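Local structure of virulence protein vsdE (5LQ7) at residues A[14-19]-A[39-44]; A[47-52]-A[89-94]; A[62-67]-A[93-98]; A[76-81]-A[104-109]. The protein acts as a cysteine hydrolase, a Salmonella effector that suppresses host immune responses and contributes to bacterial virulence. The protein carries 5 engineered substitutions. All coordinates share one frame; numbering follows the deposited sequence. Where two conformers were deposited one is given.

Contact 1: A[14-19]-A[39-44]; sequences DIISRI and LSIESK. Engineered in segment 39-44: Ser40 (natural residue Cys).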
loop_
_atom_site.group_PDB
_atom_site.type_symbol
_atom_site.label_atom_id
_atom_site.label_comp_id
_atom_site.label_asym_id
_atom_site.label_seq_id
_atom_site.Cartn_x
_atom_site.Cartn_y
_atom_site.Cartn_z
ATOM N N ASP A 14 5.127 -18.354 -3.551
ATOM C CA ASP A 14 6.197 -17.960 -2.631
ATOM C C ASP A 14 5.649 -17.329 -1.365
ATOM O O ASP A 14 6.199 -17.505 -0.268
ATOM C CB ASP A 14 7.183 -17.032 -3.303
ATOM C CG ASP A 14 8.065 -17.727 -4.351
ATOM O OD1 ASP A 14 8.048 -18.973 -4.459
ATOM O OD2 ASP A 14 8.796 -16.998 -5.050
ATOM N N ILE A 15 4.589 -16.528 -1.492
ATOM C CA ILE A 15 3.980 -15.925 -0.308
ATOM C C ILE A 15 3.468 -17.019 0.627
ATOM O O ILE A 15 3.664 -16.994 1.818
ATOM C CB ILE A 15 2.818 -14.935 -0.698
ATOM C CG1 ILE A 15 3.397 -13.750 -1.479
ATOM C CG2 ILE A 15 2.080 -14.490 0.545
ATOM C CD1 ILE A 15 2.336 -12.810 -2.074
ATOM N N ILE A 16 2.771 -17.992 0.019
ATOM C CA ILE A 16 2.225 -19.118 0.770
ATOM C C ILE A 16 3.364 -19.907 1.475
ATOM O O ILE A 16 3.220 -20.247 2.654
ATOM C CB ILE A 16 1.457 -20.044 -0.203
ATOM C CG1 ILE A 16 0.127 -19.363 -0.577
ATOM C CG2 ILE A 16 1.168 -21.402 0.448
ATOM C CD1 ILE A 16 -0.573 -20.043 -1.724
ATOM N N SER A 17 4.448 -20.107 0.781
ATOM C CA SER A 17 5.556 -20.821 1.367
ATOM C C SER A 17 6.118 -20.048 2.578
ATOM O O SER A 17 6.363 -20.602 3.631
ATOM C CB SER A 17 6.596 -21.209 0.359
ATOM O OG SER A 17 7.221 -20.161 -0.266
ATOM N N ARG A 18 6.282 -18.735 2.420
ATOM C CA ARG A 18 6.805 -17.949 3.534
ATOM C C ARG A 18 5.870 -17.888 4.736
ATOM O O ARG A 18 6.300 -18.043 5.861
ATOM C CB ARG A 18 7.166 -16.526 3.025
ATOM C CG ARG A 18 8.367 -16.512 2.145
ATOM C CD ARG A 18 8.796 -15.067 1.797
ATOM N NE ARG A 18 7.832 -14.413 0.905
ATOM C CZ ARG A 18 7.919 -14.349 -0.417
ATOM N NH1 ARG A 18 8.930 -14.933 -1.057
ATOM N NH2 ARG A 18 6.996 -13.697 -1.122
ATOM N N ILE A 19 4.573 -17.637 4.504
ATOM C CA ILE A 19 3.569 -17.574 5.570
ATOM C C ILE A 19 3.518 -18.836 6.417
ATOM O O ILE A 19 3.290 -18.789 7.628
ATOM C CB ILE A 19 2.160 -17.339 4.979
ATOM C CG1 ILE A 19 2.007 -15.896 4.599
ATOM C CG2 ILE A 19 1.043 -17.686 6.001
ATOM C CD1 ILE A 19 0.610 -15.472 4.186
ATOM N N LEU A 39 -5.208 -12.599 4.932
ATOM C CA LEU A 39 -4.877 -12.530 3.531
ATOM C C LEU A 39 -5.617 -13.550 2.705
ATOM O O LEU A 39 -5.659 -14.713 3.089
ATOM C CB LEU A 39 -3.363 -12.728 3.394
ATOM C CG LEU A 39 -2.725 -12.492 2.039
ATOM C CD1 LEU A 39 -2.768 -11.022 1.730
ATOM C CD2 LEU A 39 -1.294 -12.941 2.054
ATOM N N SER A 40 -6.195 -13.123 1.579
ATOM C CA SER A 40 -6.700 -14.041 0.539
ATOM C C SER A 40 -5.863 -13.899 -0.728
ATOM O O SER A 40 -5.466 -12.787 -1.121
ATOM C CB SER A 40 -8.157 -13.723 0.188
ATOM O OG SER A 40 -8.992 -14.075 1.268
ATOM N N ILE A 41 -5.585 -15.024 -1.374
ATOM C CA ILE A 41 -4.838 -15.082 -2.613
ATOM C C ILE A 41 -5.739 -15.646 -3.701
ATOM O O ILE A 41 -6.124 -16.820 -3.650
ATOM C CB ILE A 41 -3.601 -15.964 -2.426
ATOM C CG1 ILE A 41 -2.717 -15.414 -1.302
ATOM C CG2 ILE A 41 -2.814 -16.113 -3.724
ATOM C CD1 ILE A 41 -1.471 -16.227 -1.001
ATOM N N GLU A 42 -6.106 -14.824 -4.662
ATOM C CA GLU A 42 -6.847 -15.288 -5.838
ATOM C C GLU A 42 -5.847 -15.517 -6.971
ATOM O O GLU A 42 -5.208 -14.586 -7.426
ATOM C CB GLU A 42 -7.897 -14.283 -6.220
ATOM C CG GLU A 42 -8.883 -14.744 -7.266
ATOM C CD GLU A 42 -10.280 -14.224 -7.016
ATOM O OE1 GLU A 42 -10.444 -13.000 -6.717
ATOM O OE2 GLU A 42 -11.219 -15.055 -7.112
ATOM N N SER A 43 -5.696 -16.771 -7.388
ATOM C CA SER A 43 -4.702 -17.160 -8.419
ATOM C C SER A 43 -5.279 -17.550 -9.793
ATOM O O SER A 43 -4.512 -17.745 -10.731
ATOM C CB SER A 43 -3.801 -18.307 -7.901
ATOM O OG SER A 43 -4.445 -19.075 -6.887
ATOM N N LYS A 44 -6.602 -17.664 -9.904
ATOM C CA LYS A 44 -7.243 -17.975 -11.178
ATOM C C LYS A 44 -6.811 -17.007 -12.283
ATOM O O LYS A 44 -6.811 -15.784 -12.085
ATOM C CB LYS A 44 -8.775 -17.936 -11.033
ATOM C CG LYS A 44 -9.545 -18.628 -12.163
ATOM C CD LYS A 44 -8.776 -19.808 -12.815
ATOM C CE LYS A 44 -9.514 -20.451 -13.990
ATOM N NZ LYS A 44 -9.775 -19.468 -15.094
#
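With chi1 -58° and an extended chi2, Ile41 sets CG1 opposite its carbonyl carbon and runs straight out to CD1, which reaches the helix at Ile16. Ile16, chi1 -74°, carries CG1 beside its own backbone N, and the two branches cross obliquely. Ile41 CD1 lies 3.5 Å from Ile16 CG1 and 4.0 Å from Ile16 CD1, so it is the mid-chain carbon of Ile16 that is pressed most closely. Ile41 CD1 is also 4.2 Å from Ile15 CG2. The other strand residue, Leu39, meets two residues one helical turn apart: Leu39 CD2 lies 4.0 Å from Ile15 CG2 and, in the conformer described, 3.8 Å from Ile19 CD1, a less certain contact because Ile19 has a second conformer. Leu39 thus sets one methyl, CD2, against two isoleucines four residues apart, crossing Ile15 at about a right angle. No hydrogen bond links the two segments; the adhesion is wholly apolar. Around the patch, Ile114 of helix 108-116 touches both Ile15 and Ile19, while Leu94 of the partner strand touches Ile15 and Ile41, extending the apolar layer. The short axes approach to 10.8 Å, with their N-to-C directions 144° apart. The result is a helix-on-strand hydrophobic contact, in which helix 12-19 packs against one face of the two-stranded antiparallel sheet formed by strands 39-41 and 94-96.

Contact 2: A[47-52]-A[89-94]; sequences ILYPQN and HRQDIL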
loop_
_atom_site.group_PDB
_atom_site.type_symbol
_atom_site.label_atom_id
_atom_site.label_comp_id
_atom_site.label_asym_id
_atom_site.label_seq_id
_atom_site.Cartn_x
_atom_site.Cartn_y
_atom_site.Cartn_z
ATOM N N ILE A 47 -8.233 -11.815 -17.016
ATOM C CA ILE A 47 -7.769 -10.682 -17.785
ATOM C C ILE A 47 -6.975 -9.724 -16.865
ATOM O O ILE A 47 -7.430 -9.376 -15.782
ATOM C CB ILE A 47 -8.948 -9.937 -18.468
ATOM C CG1 ILE A 47 -9.735 -10.902 -19.386
ATOM C CG2 ILE A 47 -8.442 -8.752 -19.280
ATOM C CD1 ILE A 47 -11.078 -10.324 -19.836
ATOM N N LEU A 48 -5.774 -9.367 -17.292
ATOM C CA LEU A 48 -4.962 -8.400 -16.586
ATOM C C LEU A 48 -5.507 -6.988 -16.739
ATOM O O LEU A 48 -6.156 -6.638 -17.742
ATOM C CB LEU A 48 -3.495 -8.433 -17.112
ATOM C CG LEU A 48 -2.695 -9.711 -16.791
ATOM C CD1 LEU A 48 -1.333 -9.663 -17.462
ATOM C CD2 LEU A 48 -2.538 -9.897 -15.300
ATOM N N TYR A 49 -5.208 -6.142 -15.753
ATOM C CA TYR A 49 -5.309 -4.734 -15.957
ATOM C C TYR A 49 -4.331 -4.318 -17.059
ATOM O O TYR A 49 -3.270 -4.936 -17.200
ATOM C CB TYR A 49 -5.012 -3.968 -14.663
ATOM C CG TYR A 49 -6.085 -4.079 -13.668
ATOM C CD1 TYR A 49 -7.184 -3.209 -13.712
ATOM C CD2 TYR A 49 -6.046 -5.049 -12.663
ATOM C CE1 TYR A 49 -8.208 -3.292 -12.759
ATOM C CE2 TYR A 49 -7.058 -5.137 -11.715
ATOM C CZ TYR A 49 -8.128 -4.267 -11.772
ATOM O OH TYR A 49 -9.185 -4.355 -10.861
ATOM N N PRO A 50 -4.637 -3.214 -17.771
ATOM C CA PRO A 50 -3.749 -2.703 -18.809
ATOM C C PRO A 50 -2.381 -2.263 -18.307
ATOM O O PRO A 50 -2.235 -1.896 -17.136
ATOM C CB PRO A 50 -4.529 -1.499 -19.365
ATOM C CG PRO A 50 -5.904 -1.696 -18.977
ATOM C CD PRO A 50 -5.843 -2.386 -17.643
ATOM N N GLN A 51 -1.398 -2.219 -19.188
ATOM C CA GLN A 51 -0.071 -1.808 -18.825
ATOM C C GLN A 51 -0.101 -0.344 -18.415
ATOM O O GLN A 51 0.520 0.061 -17.432
ATOM C CB GLN A 51 0.925 -2.062 -19.992
ATOM C CG GLN A 51 2.201 -2.781 -19.557
ATOM C CD GLN A 51 1.914 -4.079 -18.786
ATOM O OE1 GLN A 51 1.139 -4.921 -19.241
ATOM N NE2 GLN A 51 2.501 -4.216 -17.598
ATOM N N ASN A 52 -0.840 0.451 -19.174
ATOM C CA ASN A 52 -1.028 1.847 -18.834
ATOM C C ASN A 52 -2.328 2.004 -18.064
ATOM O O ASN A 52 -3.416 1.933 -18.620
ATOM C CB ASN A 52 -1.008 2.720 -20.079
ATOM C CG ASN A 52 -0.951 4.215 -19.729
ATOM O OD1 ASN A 52 -0.052 4.656 -19.034
ATOM N ND2 ASN A 52 -1.933 4.960 -20.164
ATOM N N HIS A 89 1.739 -6.591 -10.453
ATOM C CA HIS A 89 1.378 -7.750 -11.298
ATOM C C HIS A 89 0.215 -7.481 -12.206
ATOM O O HIS A 89 -0.189 -8.378 -12.939
ATOM C CB HIS A 89 1.078 -8.935 -10.398
ATOM C CG HIS A 89 2.298 -9.458 -9.731
ATOM N ND1 HIS A 89 3.311 -10.125 -10.418
ATOM C CD2 HIS A 89 2.724 -9.361 -8.453
ATOM C CE1 HIS A 89 4.282 -10.431 -9.565
ATOM N NE2 HIS A 89 3.950 -9.975 -8.376
ATOM N N ARG A 90 -0.323 -6.255 -12.154
ATOM C CA ARG A 90 -1.487 -5.861 -12.916
ATOM C C ARG A 90 -2.647 -6.802 -12.774
ATOM O O ARG A 90 -3.378 -7.098 -13.756
ATOM C CB ARG A 90 -1.100 -5.664 -14.410
ATOM C CG ARG A 90 -0.168 -4.500 -14.648
ATOM C CD ARG A 90 -0.881 -3.185 -14.377
ATOM N NE ARG A 90 -0.202 -2.040 -14.948
ATOM C CZ ARG A 90 0.712 -1.304 -14.327
ATOM N NH1 ARG A 90 1.141 -1.617 -13.103
ATOM N NH2 ARG A 90 1.208 -0.246 -14.920
ATOM N N GLN A 91 -2.885 -7.272 -11.550
ATOM C CA GLN A 91 -3.953 -8.212 -11.284
ATOM C C GLN A 91 -4.442 -8.142 -9.846
ATOM O O GLN A 91 -3.647 -7.892 -8.925
ATOM C CB GLN A 91 -3.510 -9.673 -11.593
ATOM C CG GLN A 91 -4.662 -10.660 -11.551
ATOM C CD GLN A 91 -5.870 -10.281 -12.473
ATOM O OE1 GLN A 91 -6.743 -9.454 -12.132
ATOM N NE2 GLN A 91 -5.895 -10.869 -13.673
ATOM N N ASP A 92 -5.719 -8.401 -9.671
ATOM C CA ASP A 92 -6.348 -8.470 -8.356
ATOM C C ASP A 92 -6.040 -9.831 -7.765
ATOM O O ASP A 92 -6.782 -10.769 -7.970
ATOM C CB ASP A 92 -7.852 -8.236 -8.477
ATOM C CG ASP A 92 -8.226 -6.792 -8.823
ATOM O OD1 ASP A 92 -7.505 -5.865 -8.436
ATOM O OD2 ASP A 92 -9.287 -6.571 -9.452
ATOM N N ILE A 93 -4.915 -9.942 -7.061
ATOM C CA ILE A 93 -4.473 -11.212 -6.472
ATOM C C ILE A 93 -4.687 -11.237 -4.958
ATOM O O ILE A 93 -5.350 -12.118 -4.451
ATOM C CB ILE A 93 -3.023 -11.512 -6.816
ATOM C CG1 ILE A 93 -2.864 -11.581 -8.343
ATOM C CG2 ILE A 93 -2.538 -12.780 -6.113
ATOM C CD1 ILE A 93 -1.461 -11.733 -8.809
ATOM N N LEU A 94 -4.051 -10.300 -4.265
ATOM C CA LEU A 94 -4.128 -10.225 -2.788
ATOM C C LEU A 94 -5.237 -9.314 -2.282
ATOM O O LEU A 94 -5.534 -8.251 -2.848
ATOM C CB LEU A 94 -2.787 -9.719 -2.270
ATOM C CG LEU A 94 -1.528 -10.473 -2.641
ATOM C CD1 LEU A 94 -0.293 -9.845 -1.975
ATOM C CD2 LEU A 94 -1.654 -11.935 -2.256
#
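The Tyr49 ring has the backbone carbonyl of Arg90 and the carboxylate of Asp92 at its edge, whereas the Arg90 guanidinium takes the carbonyl oxygens of Pro50 and Gln51 along its own edge. Gln60 and Met61 of helix 55-65 also touch the tyrosine. Ring and carboxylate planes stand 73° apart, and Tyr49 OH donates to Asp92 OD2 at 2.6 Å, on the syn side, tilted out of the carboxylate plane. A diethylene glycol, probably from the crystallisation liquor, bonds to that same oxygen. Arg90 bends at chi2, -68°, carrying its guanidinium back to residues 50-51: NE gives to Pro50 O at 3.0 Å, and NH2 gives to Gln51 O at 2.6 Å, nearly straight (166°). With NH1 held by Ile87 O, the guanidinium is fixed along several edges. The backbones join where Tyr49 N donates to Arg90 O, 2.9 Å. Leu48 CD2 rests 3.3 Å from that oxygen and 3.8 Å from Gln91 CB. The Gln91 amide bridges the two segments: NE2 gives to Ile47 O, 3.0 Å, from well above the carbonyl plane, and OE1, staying within 89-94, accepts from Asp92 N on an in-plane lone pair. The 47-52 loop is bonded to the end of helix 76-89, where Arg90, with positive phi, closes a Schellman motif, and Asp92 centres an inverse gamma turn leading into strand 94-96.

Contact 3: A[62-67]-A[93-98]; sequences ARYVNN and ILSSKN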
loop_
_atom_site.group_PDB
_atom_site.type_symbol
_atom_site.label_atom_id
_atom_site.label_comp_id
_atom_site.label_asym_id
_atom_site.label_seq_id
_atom_site.Cartn_x
_atom_site.Cartn_y
_atom_site.Cartn_z
ATOM N N ALA A 62 -8.202 -0.595 -5.618
ATOM C CA ALA A 62 -8.239 -0.242 -4.197
ATOM C C ALA A 62 -9.440 -0.882 -3.523
ATOM O O ALA A 62 -9.378 -1.287 -2.363
ATOM C CB ALA A 62 -8.218 1.276 -3.998
ATOM N N ARG A 63 -10.559 -0.952 -4.253
ATOM C CA ARG A 63 -11.765 -1.583 -3.717
ATOM C C ARG A 63 -11.567 -3.067 -3.503
ATOM O O ARG A 63 -12.017 -3.633 -2.514
ATOM C CB ARG A 63 -12.968 -1.334 -4.621
ATOM C CG ARG A 63 -13.522 0.079 -4.496
ATOM C CD ARG A 63 -14.515 0.384 -5.630
ATOM N NE ARG A 63 -15.015 1.773 -5.517
ATOM C CZ ARG A 63 -15.765 2.379 -6.432
ATOM N NH1 ARG A 63 -16.085 1.752 -7.565
ATOM N NH2 ARG A 63 -16.164 3.628 -6.238
ATOM N N TYR A 64 -10.848 -3.697 -4.403
ATOM C CA TYR A 64 -10.580 -5.129 -4.327
ATOM C C TYR A 64 -9.774 -5.525 -3.087
ATOM O O TYR A 64 -10.100 -6.491 -2.419
ATOM C CB TYR A 64 -9.834 -5.615 -5.579
ATOM C CG TYR A 64 -9.562 -7.100 -5.540
ATOM C CD1 TYR A 64 -10.534 -8.016 -5.988
ATOM C CD2 TYR A 64 -8.384 -7.617 -5.018
ATOM C CE1 TYR A 64 -10.302 -9.392 -5.940
ATOM C CE2 TYR A 64 -8.167 -8.986 -4.924
ATOM C CZ TYR A 64 -9.139 -9.864 -5.398
ATOM O OH TYR A 64 -8.907 -11.225 -5.347
ATOM N N VAL A 65 -8.709 -4.797 -2.794
ATOM C CA VAL A 65 -7.844 -5.209 -1.692
ATOM C C VAL A 65 -8.518 -5.140 -0.337
ATOM O O VAL A 65 -8.158 -5.850 0.606
ATOM C CB VAL A 65 -6.504 -4.407 -1.666
ATOM C CG1 VAL A 65 -5.744 -4.629 -2.914
ATOM C CG2 VAL A 65 -6.729 -2.947 -1.357
ATOM N N ASN A 66 -9.456 -4.206 -0.195
ATOM C CA ASN A 66 -10.092 -4.015 1.081
ATOM C C ASN A 66 -11.380 -4.838 1.055
ATOM O O ASN A 66 -12.395 -4.368 0.582
ATOM C CB ASN A 66 -10.356 -2.539 1.376
ATOM C CG ASN A 66 -10.819 -2.292 2.805
ATOM O OD1 ASN A 66 -11.310 -3.205 3.484
ATOM N ND2 ASN A 66 -10.601 -1.062 3.302
ATOM N N ASN A 67 -11.276 -6.042 1.596
ATOM C CA ASN A 67 -12.420 -6.974 1.666
ATOM C C ASN A 67 -12.802 -7.167 3.122
ATOM O O ASN A 67 -13.214 -8.267 3.529
ATOM C CB ASN A 67 -12.029 -8.293 1.008
ATOM C CG ASN A 67 -13.206 -9.201 0.792
ATOM O OD1 ASN A 67 -14.324 -8.745 0.567
ATOM N ND2 ASN A 67 -12.964 -10.471 0.857
ATOM N N ILE A 93 -4.915 -9.942 -7.061
ATOM C CA ILE A 93 -4.473 -11.212 -6.472
ATOM C C ILE A 93 -4.687 -11.237 -4.958
ATOM O O ILE A 93 -5.350 -12.118 -4.451
ATOM C CB ILE A 93 -3.023 -11.512 -6.816
ATOM C CG1 ILE A 93 -2.864 -11.581 -8.343
ATOM C CG2 ILE A 93 -2.538 -12.780 -6.113
ATOM C CD1 ILE A 93 -1.461 -11.733 -8.809
ATOM N N LEU A 94 -4.051 -10.300 -4.265
ATOM C CA LEU A 94 -4.128 -10.225 -2.788
ATOM C C LEU A 94 -5.237 -9.314 -2.282
ATOM O O LEU A 94 -5.534 -8.251 -2.848
ATOM C CB LEU A 94 -2.787 -9.719 -2.270
ATOM C CG LEU A 94 -1.528 -10.473 -2.641
ATOM C CD1 LEU A 94 -0.293 -9.845 -1.975
ATOM C CD2 LEU A 94 -1.654 -11.935 -2.256
ATOM N N SER A 95 -5.894 -9.735 -1.213
ATOM C CA SER A 95 -6.864 -8.905 -0.566
ATOM C C SER A 95 -6.853 -9.247 0.916
ATOM O O SER A 95 -6.273 -10.273 1.321
ATOM C CB SER A 95 -8.255 -9.089 -1.152
ATOM O OG SER A 95 -8.681 -10.420 -1.001
ATOM N N SER A 96 -7.440 -8.363 1.702
ATOM C CA SER A 96 -7.468 -8.537 3.158
ATOM C C SER A 96 -8.890 -8.517 3.719
ATOM O O SER A 96 -9.690 -7.696 3.362
ATOM C CB SER A 96 -6.642 -7.456 3.840
ATOM O OG SER A 96 -6.863 -7.530 5.255
ATOM N N LYS A 97 -9.136 -9.443 4.651
ATOM C CA LYS A 97 -10.437 -9.478 5.457
ATOM C C LYS A 97 -10.083 -9.344 6.915
ATOM O O LYS A 97 -10.806 -9.814 7.797
ATOM C CB LYS A 97 -11.174 -10.785 5.152
ATOM C CG LYS A 97 -10.290 -12.006 5.308
ATOM C CD LYS A 97 -11.008 -13.318 5.039
ATOM C CE LYS A 97 -10.116 -14.514 5.356
ATOM N NZ LYS A 97 -8.801 -14.451 4.615
ATOM N N ASN A 98 -8.958 -8.688 7.182
ATOM C CA ASN A 98 -8.404 -8.514 8.533
ATOM C C ASN A 98 -9.398 -7.967 9.589
ATOM O O ASN A 98 -9.969 -6.885 9.428
ATOM C CB ASN A 98 -7.214 -7.518 8.435
ATOM C CG ASN A 98 -6.321 -7.519 9.660
ATOM O OD1 ASN A 98 -6.472 -8.350 10.576
ATOM N ND2 ASN A 98 -5.355 -6.580 9.684
HETATM O O HOH W 1 -7.797 -12.150 -2.962
HETATM O O HOH W 2 -10.044 -11.321 1.347
#
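Tyr64 extends its ring, with CG opposite the backbone N (chi1 -179°), toward the start of strand 94-96, so that CE2 comes 3.4 Å from Leu94 O, which sits at the ring's edge near its plane. Ser95 CB lies obliquely to the same ring, 3.8 Å from Tyr64 CE2. The serine hydroxyl occupies the crowded position between backbone N and carbonyl carbon (chi1 61°), which presents OG to two waters. One water donates to Tyr64 OH and to Ile93 O as well as meeting Ser95 OG; the other joins Ser95 OG to Asn67 ND2, from which it accepts. Tyr64 OH also hydrogen-bonds Glu42 OE1. Val65 turns its CG1 methyl to Leu94 O at 3.6 Å. The backbones pair through Val65 O and Asn67 N: Ser96 N gives to Val65 O at 2.8 Å, and Asn67 N to Ser96 O at 2.9 Å, forming a single bridge centred on Asn66 and Ser96. Ser96 swings OG opposite its backbone N (chi1 171°) to accept from Asn98 N, an ST turn that ends the strand. Lys97 stretches away to Asp37 O. The last turn of helix 55-65 comes in crosswise, and residues 66-67 bridge to strand 94-96, whose backbone also bonds Ser40 of strand 39-41, while helix 76-89 touches this layer through Asn86, against Tyr64 and Val65, and through Cys82, against Leu94.

Contact 4: A[76-81]-A[104-109]; sequences AVLLSA and VGLDSA. Engineered in segment 76-81: Ala76 (natural residue Cys).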
loop_
_atom_site.group_PDB
_atom_site.type_symbol
_atom_site.label_atom_id
_atom_site.label_comp_id
_atom_site.label_asym_id
_atom_site.label_seq_id
_atom_site.Cartn_x
_atom_site.Cartn_y
_atom_site.Cartn_z
ATOM N N ALA A 76 -3.720 -0.546 7.538
ATOM C CA ALA A 76 -3.166 0.118 6.350
ATOM C C ALA A 76 -1.847 -0.493 5.878
ATOM O O ALA A 76 -1.536 -0.414 4.688
ATOM C CB ALA A 76 -2.967 1.577 6.611
ATOM N N VAL A 77 -1.022 -1.021 6.773
ATOM C CA VAL A 77 0.260 -1.557 6.351
ATOM C C VAL A 77 0.042 -2.759 5.441
ATOM O O VAL A 77 0.724 -2.900 4.404
ATOM C CB VAL A 77 1.124 -1.991 7.541
ATOM C CG1 VAL A 77 2.473 -2.548 7.006
ATOM C CG2 VAL A 77 1.397 -0.808 8.441
ATOM N N LEU A 78 -0.900 -3.601 5.801
ATOM C CA LEU A 78 -1.183 -4.791 5.016
ATOM C C LEU A 78 -1.936 -4.435 3.723
ATOM O O LEU A 78 -1.568 -4.914 2.629
ATOM C CB LEU A 78 -1.969 -5.799 5.813
ATOM C CG LEU A 78 -2.274 -7.141 5.120
ATOM C CD1 LEU A 78 -0.974 -7.786 4.596
ATOM C CD2 LEU A 78 -3.056 -8.026 6.063
ATOM N N LEU A 79 -2.923 -3.562 3.822
ATOM C CA LEU A 79 -3.673 -3.128 2.642
ATOM C C LEU A 79 -2.787 -2.519 1.566
ATOM O O LEU A 79 -2.904 -2.829 0.380
ATOM C CB LEU A 79 -4.780 -2.195 3.015
ATOM C CG LEU A 79 -5.933 -2.741 3.819
ATOM C CD1 LEU A 79 -6.741 -1.618 4.412
ATOM C CD2 LEU A 79 -6.830 -3.670 2.980
ATOM N N SER A 80 -1.914 -1.604 1.992
ATOM C CA SER A 80 -1.055 -0.906 1.057
ATOM C C SER A 80 -0.079 -1.840 0.384
ATOM O O SER A 80 0.263 -1.648 -0.823
ATOM C CB SER A 80 -0.295 0.222 1.750
ATOM O OG SER A 80 -1.172 1.149 2.324
ATOM N N ALA A 81 0.421 -2.827 1.118
ATOM C CA ALA A 81 1.364 -3.812 0.537
ATOM C C ALA A 81 0.640 -4.689 -0.478
ATOM O O ALA A 81 1.170 -4.921 -1.587
ATOM C CB ALA A 81 2.026 -4.652 1.586
ATOM N N VAL A 104 -2.077 -1.622 15.828
ATOM C CA VAL A 104 -0.976 -2.357 16.449
ATOM C C VAL A 104 -0.892 -3.802 15.991
ATOM O O VAL A 104 -1.866 -4.399 15.584
ATOM C CB VAL A 104 -1.015 -2.267 17.992
ATOM C CG1 VAL A 104 -0.945 -0.802 18.431
ATOM C CG2 VAL A 104 -2.226 -2.975 18.540
ATOM N N GLY A 105 0.319 -4.335 16.059
ATOM C CA GLY A 105 0.572 -5.735 15.800
ATOM C C GLY A 105 0.975 -6.065 14.386
ATOM O O GLY A 105 1.044 -7.278 14.079
ATOM N N LEU A 106 1.150 -5.070 13.503
ATOM C CA LEU A 106 1.710 -5.349 12.118
ATOM C C LEU A 106 2.833 -4.408 11.740
ATOM O O LEU A 106 2.642 -3.212 11.612
ATOM C CB LEU A 106 0.658 -5.297 11.019
ATOM C CG LEU A 106 -0.325 -6.449 10.922
ATOM C CD1 LEU A 106 -1.156 -6.282 9.630
ATOM C CD2 LEU A 106 0.349 -7.798 10.941
ATOM N N ASP A 107 4.015 -4.966 11.527
ATOM C CA ASP A 107 5.215 -4.197 11.190
ATOM C C ASP A 107 5.405 -4.298 9.669
ATOM O O ASP A 107 5.289 -5.388 9.092
ATOM C CB ASP A 107 6.390 -4.808 11.957
ATOM C CG ASP A 107 7.771 -4.416 11.417
ATOM O OD1 ASP A 107 8.008 -3.267 11.003
ATOM O OD2 ASP A 107 8.647 -5.297 11.456
ATOM N N SER A 108 5.748 -3.187 9.056
ATOM C CA SER A 108 5.993 -3.150 7.618
ATOM C C SER A 108 7.138 -4.086 7.222
ATOM O O SER A 108 7.140 -4.590 6.092
ATOM C CB SER A 108 6.292 -1.747 7.071
ATOM O OG SER A 108 7.515 -1.280 7.586
ATOM N N ALA A 109 8.127 -4.267 8.095
ATOM C CA ALA A 109 9.239 -5.158 7.736
ATOM C C ALA A 109 8.766 -6.593 7.563
ATOM O O ALA A 109 9.124 -7.277 6.591
ATOM C CB ALA A 109 10.350 -5.070 8.755
#
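Val77 and Leu106 give up the most surface here. In the conformer described, Val77 holds CG1 opposite its backbone N (chi1 -180°), and that methyl presses on the first turn of the neighbouring helix: Val77 CG1 lies 3.6 Å from Ser108 CA and 3.9 Å from Ser108 CB. Its other methyl, CG2, stands beside the backbone N and comes within 4.2 Å of Leu106 O, so the two branches of one valine straddle the chain just before and at the helix start. Leu106, with chi2 near -172°, extends toward the next residue of helix 76-89 and brings CD1 to Leu78 CB at 3.9 Å. The closest approach is thus at the base of the Leu78 side chain. Leu106 also rests on Ile35, and Leu78 on Ala38, both of helix 29-38, while Val111 of helix 108-116 packs on Val77, Leu78 and Ala81, continuing the same apolar seam one turn further on. No hydrogen bond crosses between the segments. Within them, Asp107 OD1 accepts from Ala109 N at 3.1 Å, from above the carboxylate plane, and Ser80 OG, in the conformer described, bonds Ala76 O at 2.9 Å, on the opposite face of that carbonyl from Ser80 N. Ala76, an engineered replacement of a cysteine, begins helix 76-89, a position consistent with the nucleophile of clan CA peptidases. Beside that helix, the 104-109 segment forms an aspartate N-cap, the classical start of an alpha-helix.

In the fold
Contacts 1, 2 and 3 meet round the small antiparallel sheet of strands 39-41 and 94-96: contact 1 and contact 3 lie about 13 Å apart between centres, and contact 2 shares Ile93 and Leu94 with contact 3. Contact 1 closes before the others open; contacts 2 and 3 end on the same piece of chain, and contact 4 crosses both. Contacts 2 and 4 hold the two ends of helix 76-89, with their centres about 22 Å apart on opposite sides of the chain's centre, while contacts 1 and 3 pack round the small sheet beside it. Leu79 joins contact 4 to contact 3 in this hydrolase, assigned to the clan CA (papain-like) peptidases.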